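Local coordinates for protein HTP-2 (Caenorhabditis elegans, PDB 4TZM) that binds a closure motif of its partner HTP-3 through a HORMA domain and is thought to take part in the hierarchical assembly of the meiotic chromosome axis, at residues Phe41-Ile46 and Leu92-Gly97; Asp17-Lys22 and Glu162-Val167. All coordinates share one frame; numbering follows the deposited sequence.

Contact 1. Residues Phe41-Ile46 and Leu92-Gly97; sequences FMIRAI and LLRAAG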
# COMPACT_ATOMS: atom_id res chain seq x y z
N PHE A 41 -0.65 0.24 11.29
CA PHE A 41 -0.38 -0.90 10.44
C PHE A 41 -0.46 -0.53 8.96
O PHE A 41 0.37 -0.98 8.17
CB PHE A 41 -1.34 -2.06 10.74
CG PHE A 41 -1.19 -3.18 9.76
CD1 PHE A 41 -0.19 -4.11 9.91
CD2 PHE A 41 -2.02 -3.26 8.65
CE1 PHE A 41 -0.02 -5.13 8.99
CE2 PHE A 41 -1.86 -4.27 7.73
CZ PHE A 41 -0.86 -5.21 7.90
N MET A 42 -1.45 0.27 8.58
CA MET A 42 -1.61 0.66 7.17
C MET A 42 -0.40 1.46 6.69
O MET A 42 0.03 1.33 5.55
CB MET A 42 -2.89 1.46 6.96
CG MET A 42 -4.18 0.68 7.15
SD MET A 42 -4.24 -0.84 6.17
CE MET A 42 -5.99 -1.01 5.90
N ILE A 43 0.12 2.31 7.57
CA ILE A 43 1.32 3.09 7.28
C ILE A 43 2.50 2.17 6.95
O ILE A 43 3.20 2.39 5.96
CB ILE A 43 1.69 4.00 8.47
CG1 ILE A 43 0.52 4.94 8.78
CG2 ILE A 43 2.95 4.79 8.18
CD1 ILE A 43 0.81 5.96 9.87
N ARG A 44 2.71 1.15 7.77
CA ARG A 44 3.77 0.18 7.53
C ARG A 44 3.49 -0.65 6.28
O ARG A 44 4.40 -1.00 5.55
CB ARG A 44 3.96 -0.73 8.75
CG ARG A 44 4.13 0.00 10.08
CD ARG A 44 5.30 0.99 10.07
NE ARG A 44 6.61 0.33 10.05
CZ ARG A 44 7.54 0.54 9.13
NH1 ARG A 44 7.31 1.39 8.14
NH2 ARG A 44 8.70 -0.10 9.18
N ALA A 45 2.21 -0.94 6.04
CA ALA A 45 1.81 -1.71 4.86
C ALA A 45 2.10 -0.96 3.56
O ALA A 45 2.59 -1.54 2.59
CB ALA A 45 0.33 -2.07 4.94
N ILE A 46 1.80 0.34 3.54
CA ILE A 46 2.10 1.17 2.38
C ILE A 46 3.60 1.16 2.10
O ILE A 46 4.02 1.00 0.95
CB ILE A 46 1.63 2.63 2.58
CG1 ILE A 46 0.11 2.69 2.72
CG2 ILE A 46 2.09 3.50 1.43
CD1 ILE A 46 -0.42 4.08 3.09
N LEU A 92 7.58 10.32 1.46
CA LEU A 92 6.37 10.38 0.65
C LEU A 92 5.36 9.37 1.16
O LEU A 92 4.21 9.71 1.44
CB LEU A 92 6.69 10.09 -0.82
CG LEU A 92 7.46 11.15 -1.60
CD1 LEU A 92 7.75 10.62 -2.99
CD2 LEU A 92 6.64 12.42 -1.67
N LEU A 93 5.81 8.13 1.30
CA LEU A 93 4.93 7.03 1.69
C LEU A 93 4.44 7.20 3.13
O LEU A 93 3.32 6.82 3.44
CB LEU A 93 5.66 5.69 1.54
CG LEU A 93 6.14 5.42 0.12
CD1 LEU A 93 6.90 4.11 0.05
CD2 LEU A 93 4.97 5.43 -0.85
N ARG A 94 5.28 7.79 3.98
CA ARG A 94 4.92 8.00 5.38
C ARG A 94 3.87 9.10 5.49
O ARG A 94 2.94 9.01 6.29
CB ARG A 94 6.15 8.35 6.22
CG ARG A 94 5.84 8.67 7.67
CD ARG A 94 5.38 7.42 8.43
NE ARG A 94 4.96 7.73 9.79
CZ ARG A 94 5.79 7.88 10.82
NH1 ARG A 94 7.10 7.77 10.64
NH2 ARG A 94 5.31 8.16 12.03
N ALA A 95 4.03 10.14 4.67
CA ALA A 95 3.07 11.24 4.65
C ALA A 95 1.69 10.76 4.23
O ALA A 95 0.69 11.14 4.83
CB ALA A 95 3.55 12.34 3.71
N ALA A 96 1.65 9.92 3.19
CA ALA A 96 0.38 9.39 2.70
C ALA A 96 -0.24 8.47 3.73
O ALA A 96 -1.45 8.51 3.97
CB ALA A 96 0.60 8.66 1.39
N GLY A 97 0.60 7.64 4.36
CA GLY A 97 0.17 6.80 5.45
C GLY A 97 -0.37 7.56 6.65
O GLY A 97 -1.34 7.13 7.27
O HOH W 1 4.37 4.68 4.97
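Helices 41-46 and 92-97 run nearly antiparallel, their short axes passing 8.7 Å apart with 150° between N-to-C directions, and the backbones come closest where the CA atoms of I43 and G97 lie 4.3 Å apart. The segments belong to helices 35-56 and 84-102, which pack together in the interior of the HORMA domain. The close approach occurs at a residue without a side chain: G97 lets the backbones come this near, with I43 packed against it and CD1 of I46 over its CA. I43 straddles this point. The side chains of I43 and R94 cross obliquely, CG2 of I43, anti to the backbone N, meeting CD of R94 at 3.6 Å. The other branch of I43, with CG1 anti to the carbonyl carbon (chi1 -58°) and CD1 extended beyond it, lies against the G97 carbonyl, I43 CG1 being 3.2 Å from G97 O; that oxygen also accepts a hydrogen bond from T100. R94 starts away from the neighbouring helix, but the bend at chi2 (69°) brings CD and NE back over I43, at the more exposed border of the interface. One turn further along helix 35-56, I46 points directly across. Its extended CG1-CD1 branch ends over the G97 backbone, with I46 CD1 3.6 Å from G97 CA, while its CG2 makes a looser apolar contact with CD2 of L93. The direct contacts are therefore van der Waals, aliphatic side chains meeting both backbone and side-chain atoms, and the polar link is a water between two carbonyl oxygens. This water donates one hydrogen bond to I43 O at 2.8 Å and a second, weak one to L93 O, also at 2.8 Å.

Contact 2. Residues Asp17-Lys22 and Glu162-Val167; sequences DAIDDK and EGAESV
D17 is set with CG anti to its backbone N (chi1 177°), which carries the carboxylate from the loop to the start of helix 164-185. There OD1 accepts a hydrogen bond from A164 N, the first amide of the helix, at 2.8 Å, using its syn lone pair; the N-H...O angle of 169° makes the bond nearly straight. The same oxygen also lies over the A164 methyl and close to G163 CA. I19 reaches the helix from the next but one position. Its CG1, anti to the carbonyl carbon, touches A164 CB at 3.8 Å, and the extended branch puts I19 CD1 3.4 Å from A164 O. A164 CB is thus wedged between a carboxylate and an isoleucine branch, while E165 folds loosely alongside I19 at the exposed border. On the helix itself, S166 turns its hydroxyl back to donate to G163 O at 2.6 Å, from above the carbonyl plane; V167 N donates to the same oxygen. G163 has a positive phi of 112°, a backbone shape that favours glycine. The carboxylate probably gains from the helix dipole in this arrangement, a glycine N-cap within the HORMA domain whose first-turn amide is taken by the N-terminal loop.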
# COMPACT_ATOMS: atom_id res chain seq x y z
N ASP A 17 -5.43 -11.40 21.31
CA ASP A 17 -5.45 -11.13 19.88
C ASP A 17 -4.24 -10.28 19.52
O ASP A 17 -4.33 -9.06 19.40
CB ASP A 17 -6.73 -10.43 19.46
CG ASP A 17 -6.74 -10.06 17.98
OD1 ASP A 17 -6.08 -10.77 17.20
OD2 ASP A 17 -7.39 -9.06 17.62
N ALA A 18 -3.10 -10.94 19.37
CA ALA A 18 -1.85 -10.28 19.03
C ALA A 18 -0.89 -11.28 18.42
O ALA A 18 -0.97 -12.48 18.68
CB ALA A 18 -1.24 -9.64 20.27
N ILE A 19 0.03 -10.79 17.60
CA ILE A 19 1.00 -11.66 16.96
C ILE A 19 2.23 -11.85 17.83
O ILE A 19 2.89 -10.89 18.22
CB ILE A 19 1.40 -11.12 15.58
CG1 ILE A 19 0.23 -11.26 14.60
CG2 ILE A 19 2.63 -11.86 15.04
CD1 ILE A 19 0.29 -10.32 13.43
N ASP A 20 2.53 -13.11 18.15
CA ASP A 20 3.72 -13.44 18.92
C ASP A 20 4.81 -13.95 17.98
O ASP A 20 5.00 -15.16 17.84
CB ASP A 20 3.41 -14.48 19.99
CG ASP A 20 4.43 -14.49 21.11
OD1 ASP A 20 4.94 -13.40 21.46
OD2 ASP A 20 4.73 -15.58 21.64
N ASP A 21 5.50 -13.02 17.33
CA ASP A 21 6.54 -13.36 16.37
C ASP A 21 7.61 -12.26 16.34
O ASP A 21 7.30 -11.09 16.14
CB ASP A 21 5.95 -13.57 14.98
CG ASP A 21 6.99 -13.99 13.95
OD1 ASP A 21 7.60 -13.10 13.33
OD2 ASP A 21 7.19 -15.21 13.77
N LYS A 22 8.86 -12.66 16.55
CA LYS A 22 9.97 -11.72 16.64
C LYS A 22 10.22 -11.01 15.30
O LYS A 22 10.49 -9.81 15.27
CB LYS A 22 11.24 -12.45 17.09
CG LYS A 22 12.34 -11.54 17.62
CD LYS A 22 11.82 -10.61 18.71
CE LYS A 22 12.96 -9.97 19.48
NZ LYS A 22 13.80 -10.99 20.17
N GLU A 162 -10.90 -10.09 11.53
CA GLU A 162 -10.85 -11.47 12.00
C GLU A 162 -9.62 -11.80 12.85
O GLU A 162 -9.31 -12.97 13.06
CB GLU A 162 -10.93 -12.43 10.81
CG GLU A 162 -12.21 -12.31 9.97
CD GLU A 162 -13.44 -12.90 10.65
OE1 GLU A 162 -13.35 -13.29 11.84
OE2 GLU A 162 -14.49 -12.98 9.99
N GLY A 163 -8.93 -10.77 13.33
CA GLY A 163 -7.82 -10.99 14.24
C GLY A 163 -6.48 -10.62 13.65
O GLY A 163 -6.34 -10.44 12.44
N ALA A 164 -5.47 -10.53 14.51
CA ALA A 164 -4.12 -10.16 14.09
C ALA A 164 -3.51 -11.21 13.16
O ALA A 164 -2.85 -10.87 12.18
CB ALA A 164 -3.23 -9.94 15.30
N GLU A 165 -3.72 -12.49 13.47
CA GLU A 165 -3.13 -13.55 12.67
C GLU A 165 -3.67 -13.52 11.25
O GLU A 165 -2.93 -13.77 10.30
CB GLU A 165 -3.36 -14.92 13.32
CG GLU A 165 -2.51 -15.17 14.57
CD GLU A 165 -1.04 -15.44 14.25
OE1 GLU A 165 -0.71 -15.65 13.06
OE2 GLU A 165 -0.21 -15.44 15.19
N SER A 166 -4.95 -13.20 11.09
CA SER A 166 -5.54 -13.09 9.75
C SER A 166 -4.91 -11.93 8.98
O SER A 166 -4.70 -12.04 7.77
CB SER A 166 -7.06 -12.93 9.83
OG SER A 166 -7.41 -11.65 10.35
N VAL A 167 -4.62 -10.84 9.67
CA VAL A 167 -3.96 -9.69 9.03
C VAL A 167 -2.56 -10.08 8.54
O VAL A 167 -2.18 -9.75 7.42
CB VAL A 167 -3.86 -8.48 9.98
CG1 VAL A 167 -3.15 -7.33 9.30
CG2 VAL A 167 -5.24 -8.04 10.44

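Contact 1 lies about 7 Å from the centre of the chain, measured from its own centre, and is mostly buried, whereas contact 2, about 18 Å out, is only partly so. Their centres are 20 Å apart, and no helix is common to both: contact 1 pairs helices 35-56 and 84-102, while contact 2 places the N-terminal loop on the start of helix 164-185. Nevertheless they touch: F41 of helix 35-56 packs on V167 of helix 164-185, F41 CZ meeting V167 CG1 at 3.4 Å, so the two helices meet between the contacts. Contact 1 relies on close aliphatic helix packing and one bridging water; contact 2 combines a hydrogen bond from a backbone amide to a carboxylate with an apolar patch. Both segments of contact 1 fall between those of contact 2.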